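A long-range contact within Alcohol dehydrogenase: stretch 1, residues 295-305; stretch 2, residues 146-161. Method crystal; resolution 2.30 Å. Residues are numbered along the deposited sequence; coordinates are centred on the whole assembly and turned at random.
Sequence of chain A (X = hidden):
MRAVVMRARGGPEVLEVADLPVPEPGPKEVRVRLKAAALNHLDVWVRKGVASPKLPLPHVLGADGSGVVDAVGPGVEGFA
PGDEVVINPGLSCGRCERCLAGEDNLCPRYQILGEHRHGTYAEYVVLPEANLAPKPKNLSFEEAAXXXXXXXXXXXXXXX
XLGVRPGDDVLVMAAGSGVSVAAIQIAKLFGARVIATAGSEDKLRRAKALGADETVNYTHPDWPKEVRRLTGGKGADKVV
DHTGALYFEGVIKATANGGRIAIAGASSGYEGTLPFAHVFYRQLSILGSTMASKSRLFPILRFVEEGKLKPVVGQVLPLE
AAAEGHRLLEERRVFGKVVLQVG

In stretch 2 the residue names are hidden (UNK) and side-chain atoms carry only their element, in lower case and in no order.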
# COMPACT_ATOMS: atom_id res chain seq x y z
N SER A 295 -13.06 -10.81 -8.40
CA SER A 295 -13.18 -11.05 -6.96
C SER A 295 -13.99 -9.98 -6.25
O SER A 295 -14.61 -10.24 -5.23
CB SER A 295 -11.78 -11.14 -6.34
OG SER A 295 -11.05 -9.93 -6.56
N ARG A 296 -13.98 -8.77 -6.81
CA ARG A 296 -14.71 -7.66 -6.22
C ARG A 296 -16.23 -7.83 -6.22
O ARG A 296 -16.92 -7.16 -5.45
CB ARG A 296 -14.36 -6.37 -6.96
CG ARG A 296 -12.87 -6.08 -7.03
CD ARG A 296 -12.34 -5.70 -5.66
NE ARG A 296 -10.95 -5.27 -5.72
CZ ARG A 296 -9.91 -6.09 -5.63
NH1 ARG A 296 -8.68 -5.59 -5.70
NH2 ARG A 296 -10.09 -7.39 -5.44
N LEU A 297 -16.75 -8.71 -7.07
CA LEU A 297 -18.20 -8.92 -7.14
C LEU A 297 -18.77 -9.57 -5.89
O LEU A 297 -19.96 -9.48 -5.61
CB LEU A 297 -18.56 -9.79 -8.37
CG LEU A 297 -19.85 -9.47 -9.17
CD1 LEU A 297 -20.53 -10.75 -9.61
CD2 LEU A 297 -20.80 -8.61 -8.36
N PHE A 298 -17.91 -10.26 -5.13
CA PHE A 298 -18.35 -10.93 -3.91
C PHE A 298 -18.70 -9.95 -2.79
O PHE A 298 -19.79 -10.00 -2.22
CB PHE A 298 -17.29 -11.93 -3.45
CG PHE A 298 -17.04 -13.03 -4.45
CD1 PHE A 298 -16.24 -12.80 -5.57
CD2 PHE A 298 -17.65 -14.27 -4.31
CE1 PHE A 298 -16.05 -13.79 -6.54
CE2 PHE A 298 -17.47 -15.27 -5.27
CZ PHE A 298 -16.66 -15.03 -6.40
N PRO A 299 -17.77 -9.04 -2.45
CA PRO A 299 -18.14 -8.09 -1.39
C PRO A 299 -19.34 -7.23 -1.81
O PRO A 299 -20.22 -6.94 -1.01
CB PRO A 299 -16.86 -7.26 -1.21
CG PRO A 299 -16.22 -7.32 -2.54
CD PRO A 299 -16.41 -8.77 -2.93
N ILE A 300 -19.38 -6.83 -3.08
CA ILE A 300 -20.47 -6.01 -3.59
C ILE A 300 -21.84 -6.64 -3.32
O ILE A 300 -22.68 -6.02 -2.67
CB ILE A 300 -20.29 -5.74 -5.10
CG1 ILE A 300 -19.10 -4.81 -5.32
CG2 ILE A 300 -21.55 -5.13 -5.69
CD1 ILE A 300 -18.74 -4.58 -6.80
N LEU A 301 -22.04 -7.86 -3.79
CA LEU A 301 -23.30 -8.57 -3.60
C LEU A 301 -23.64 -8.76 -2.12
O LEU A 301 -24.80 -8.74 -1.72
CB LEU A 301 -23.25 -9.92 -4.36
CG LEU A 301 -23.15 -9.82 -5.90
CD1 LEU A 301 -22.86 -11.17 -6.54
CD2 LEU A 301 -24.45 -9.26 -6.45
N ARG A 302 -22.61 -8.91 -1.29
CA ARG A 302 -22.79 -9.05 0.16
C ARG A 302 -23.41 -7.75 0.70
O ARG A 302 -24.39 -7.79 1.41
CB ARG A 302 -21.43 -9.32 0.82
CG ARG A 302 -21.42 -10.46 1.84
CD ARG A 302 -20.17 -11.32 1.69
NE ARG A 302 -18.93 -10.53 1.69
CZ ARG A 302 -17.85 -10.85 0.98
NH1 ARG A 302 -17.87 -11.93 0.22
NH2 ARG A 302 -16.76 -10.10 1.03
N PHE A 303 -22.82 -6.61 0.35
CA PHE A 303 -23.34 -5.31 0.79
C PHE A 303 -24.75 -5.09 0.23
O PHE A 303 -25.58 -4.43 0.87
CB PHE A 303 -22.42 -4.15 0.33
CG PHE A 303 -21.10 -4.10 1.06
CD1 PHE A 303 -19.90 -4.26 0.36
CD2 PHE A 303 -21.06 -3.95 2.44
CE1 PHE A 303 -18.68 -4.28 1.04
CE2 PHE A 303 -19.83 -3.97 3.13
CZ PHE A 303 -18.65 -4.13 2.43
N VAL A 304 -25.01 -5.61 -0.96
CA VAL A 304 -26.33 -5.46 -1.57
C VAL A 304 -27.38 -6.24 -0.78
O VAL A 304 -28.49 -5.76 -0.60
CB VAL A 304 -26.36 -5.91 -3.05
CG1 VAL A 304 -27.79 -5.86 -3.59
CG2 VAL A 304 -25.46 -5.02 -3.88
N GLU A 305 -27.05 -7.43 -0.31
CA GLU A 305 -28.02 -8.19 0.47
C GLU A 305 -28.28 -7.53 1.81
O GLU A 305 -29.36 -7.67 2.37
CB GLU A 305 -27.54 -9.62 0.74
CG GLU A 305 -27.51 -10.49 -0.48
CD GLU A 305 -27.59 -11.96 -0.13
OE1 GLU A 305 -26.66 -12.47 0.53
OE2 GLU A 305 -28.60 -12.60 -0.49
N UNK A 146 -28.86 -5.42 -12.95
CA UNK A 146 -28.31 -4.08 -13.01
C UNK A 146 -27.01 -3.85 -12.23
O UNK A 146 -26.29 -2.89 -12.49
c UNK A 146 -29.37 -3.07 -12.55
N UNK A 147 -26.68 -4.75 -11.31
CA UNK A 147 -25.51 -4.59 -10.47
C UNK A 147 -24.07 -4.73 -11.00
O UNK A 147 -23.33 -3.73 -11.06
c UNK A 147 -26.85 -5.14 -8.43
c UNK A 147 -25.61 -5.49 -9.22
c UNK A 147 -24.35 -5.33 -8.34
c UNK A 147 -27.19 -6.12 -7.34
N UNK A 148 -23.66 -5.96 -11.38
CA UNK A 148 -22.32 -6.29 -11.87
C UNK A 148 -21.47 -5.22 -12.57
O UNK A 148 -20.62 -4.58 -11.93
c UNK A 148 -24.61 -7.01 -11.80
c UNK A 148 -23.69 -8.17 -12.02
c UNK A 148 -22.56 -7.52 -12.72
N UNK A 149 -21.67 -5.05 -13.87
CA UNK A 149 -20.88 -4.10 -14.66
C UNK A 149 -20.64 -2.73 -13.98
O UNK A 149 -19.49 -2.35 -13.77
c UNK A 149 -21.54 -3.90 -16.03
c UNK A 149 -20.83 -3.36 -17.29
c UNK A 149 -19.84 -4.37 -17.83
c UNK A 149 -20.14 -2.04 -16.98
N UNK A 150 -21.69 -1.99 -13.63
CA UNK A 150 -21.45 -0.69 -13.01
C UNK A 150 -20.88 -0.75 -11.61
O UNK A 150 -19.99 0.02 -11.28
o UNK A 150 -23.84 -0.53 -12.48
c UNK A 150 -22.72 0.21 -12.98
c UNK A 150 -23.03 0.78 -14.35
N UNK A 151 -21.37 -1.66 -10.78
CA UNK A 151 -20.80 -1.72 -9.44
C UNK A 151 -19.31 -2.09 -9.44
O UNK A 151 -18.55 -1.54 -8.65
c UNK A 151 -22.67 -1.27 -6.71
c UNK A 151 -22.79 -1.94 -7.93
c UNK A 151 -25.01 -1.03 -8.17
c UNK A 151 -23.70 -0.48 -6.23
c UNK A 151 -23.96 -1.82 -8.64
c UNK A 151 -21.61 -2.64 -8.52
c UNK A 151 -24.88 -0.36 -6.97
N UNK A 152 -18.89 -2.97 -10.34
CA UNK A 152 -17.48 -3.33 -10.39
C UNK A 152 -16.62 -2.17 -10.85
O UNK A 152 -15.53 -1.97 -10.33
c UNK A 152 -18.00 -6.84 -11.89
c UNK A 152 -17.28 -4.52 -11.32
c UNK A 152 -17.77 -5.85 -10.76
c UNK A 152 -16.74 -6.38 -9.77
N UNK A 153 -17.11 -1.42 -11.82
CA UNK A 153 -16.37 -0.29 -12.35
C UNK A 153 -16.28 0.82 -11.32
O UNK A 153 -15.22 1.42 -11.14
c UNK A 153 -16.33 1.47 -14.15
o UNK A 153 -17.05 -0.78 -14.62
c UNK A 153 -17.05 0.25 -13.62
N UNK A 154 -17.38 1.08 -10.63
CA UNK A 154 -17.41 2.12 -9.61
C UNK A 154 -16.53 1.72 -8.42
O UNK A 154 -15.92 2.58 -7.78
c UNK A 154 -18.84 2.33 -9.13
N UNK A 155 -16.46 0.43 -8.14
CA UNK A 155 -15.68 -0.04 -7.02
C UNK A 155 -14.18 0.12 -7.23
O UNK A 155 -13.47 0.56 -6.32
c UNK A 155 -14.82 -2.91 -3.47
n UNK A 155 -13.69 -2.92 -4.25
c UNK A 155 -13.98 -2.41 -5.48
c UNK A 155 -17.13 -2.24 -3.69
c UNK A 155 -15.30 -2.06 -5.54
c UNK A 155 -17.33 -2.65 -2.38
c UNK A 155 -15.85 -2.36 -4.25
c UNK A 155 -16.27 -3.20 -1.62
c UNK A 155 -16.03 -1.50 -6.72
c UNK A 155 -15.01 -3.33 -2.15
N UNK A 156 -13.69 -0.24 -8.41
CA UNK A 156 -12.27 -0.09 -8.69
C UNK A 156 -11.89 1.38 -8.62
O UNK A 156 -10.83 1.71 -8.11
c UNK A 156 -11.89 -0.65 -10.07
c UNK A 156 -9.94 -1.40 -11.55
o UNK A 156 -9.72 -0.84 -12.62
c UNK A 156 -10.38 -0.62 -10.33
n UNK A 156 -9.80 -2.72 -11.39
N UNK A 157 -12.75 2.25 -9.13
CA UNK A 157 -12.47 3.68 -9.11
C UNK A 157 -12.44 4.24 -7.69
O UNK A 157 -11.48 4.90 -7.30
c UNK A 157 -13.51 4.44 -9.95
c UNK A 157 -13.45 4.13 -11.44
s UNK A 157 -14.62 5.15 -12.39
c UNK A 157 -16.09 4.36 -11.99
N UNK A 158 -13.48 3.95 -6.91
CA UNK A 158 -13.60 4.43 -5.53
C UNK A 158 -12.63 3.77 -4.55
O UNK A 158 -11.82 4.43 -3.90
c UNK A 158 -15.06 4.23 -5.02
c UNK A 158 -16.01 5.04 -5.90
c UNK A 158 -15.20 4.65 -3.57
N UNK A 159 -12.70 2.45 -4.46
CA UNK A 159 -11.86 1.69 -3.54
C UNK A 159 -10.38 1.55 -3.94
O UNK A 159 -9.50 2.03 -3.23
c UNK A 159 -11.70 -0.49 -2.29
c UNK A 159 -12.50 0.29 -3.31
c UNK A 159 -13.93 0.47 -2.84
N UNK A 160 -10.09 0.91 -5.08
CA UNK A 160 -8.71 0.72 -5.52
C UNK A 160 -8.01 1.97 -6.08
O UNK A 160 -6.94 2.35 -5.61
o UNK A 160 -10.14 -2.31 -6.68
c UNK A 160 -9.27 -1.73 -6.00
o UNK A 160 -8.87 -2.17 -4.90
c UNK A 160 -8.65 -0.43 -6.54
N UNK A 161 -8.60 2.61 -7.08
CA UNK A 161 -8.02 3.80 -7.70
C UNK A 161 -7.96 5.03 -6.80
O UNK A 161 -6.89 5.57 -6.55
c UNK A 161 -8.08 3.83 -10.26
n UNK A 161 -6.36 0.91 -11.99
c UNK A 161 -7.65 2.38 -10.39
c UNK A 161 -8.79 4.16 -8.97
c UNK A 161 -7.03 2.20 -11.76

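Position 146 has one side-chain carbon, out of reach of stretch 1: Ala146. Position 147 carries four carbons, forked at the first, with one arm two carbons long, which is isoleucine. In Ile147 the CG2 lies 3.9 Å from Ile300 CG2, while CD1 reaches Val304 CG1 at 3.8 Å and Leu301 CD2 at 4.3 Å; its CA-to-CB bond points toward the other stretch.

At 148, three carbons close a ring onto the backbone N, so this is Pro148; its CA sits 4.5 Å from Leu297 CD2. Position 149 has four carbons forked at the second, the leucine pattern, and Leu149 makes no contact. Position 150 has one carbon bearing an oxygen and a carbon: Thr150, likewise out of reach.

Position 151 shows one carbon followed by a six-carbon ring without a terminal oxygen, which excludes tyrosine and gives Phe151. Its CB is 3.8 Å from Ile300 CG2, and its backbone O lies 3.6 Å from Ile300 CD1.

Position 152 again has four carbons forked at the second, which gives Leu152. Its CA-to-CB bond points sideways, but the end of the side chain comes nearer: CD2 lies 3.7 Å from Arg296 CB, 3.6 Å from Leu297 N and 4.0 Å from Ile300 CD1. One methyl, CD2, thus lies within 4.0 Å of Arg296, Leu297 and Ile300.

At 153, a carbon bearing one oxygen and one carbon identifies Thr153, whose CA-to-CB bond points away. The single carbon at 154 gives Ala154, without contact.

Position 155 has one carbon and then fused five- and six-membered rings holding eight carbons and one nitrogen, which can only be tryptophan. Trp155 has the largest covered area in the contact, 101 Å². Arg296 CB lies over one face of its ring; Ile300 CG1 is 3.6 Å from CE3, and CH2 meets Phe303 CE1 at 3.7 Å and Pro299 CB at 4.1 Å.

Position 156 has three carbons, the third bearing oxygen and nitrogen: Gln156, with no contact. Two carbons, a sulfur and a last carbon, unbranched, make 157 Met157. Position 158 has one carbon carrying two others: Val158. Position 159 repeats the pattern: Val159. Neither comes within contact distance.

Position 160 has two carbons, the second carrying two oxygens, hence Asp160. Its OD2 accepts a hydrogen bond from Arg296 NE at 3.2 Å, with an N-H...acceptor angle of 164°; the pair is also a salt bridge, and OD2 lies near the guanidinium plane, at its edge. Four carbons in a row ending in nitrogen make 161 Lys161, out of reach.

The contact buries 627 Å² between helices whose axes approach to 10.1 Å at 109°. Ile300 packs against Ile147, Phe151, Leu152 and Trp155, and the nearest backbone pair is Leu297 and Leu152, with their CA atoms 6.5 Å apart. Packing is thus mainly apolar, while the salt bridge adds a directional polar link from Arg296, whose CD also lies 3.4 Å from Trp155 NE1.

Stretch 2, residues 146-161: AIPLTFLTAWQMVVDK
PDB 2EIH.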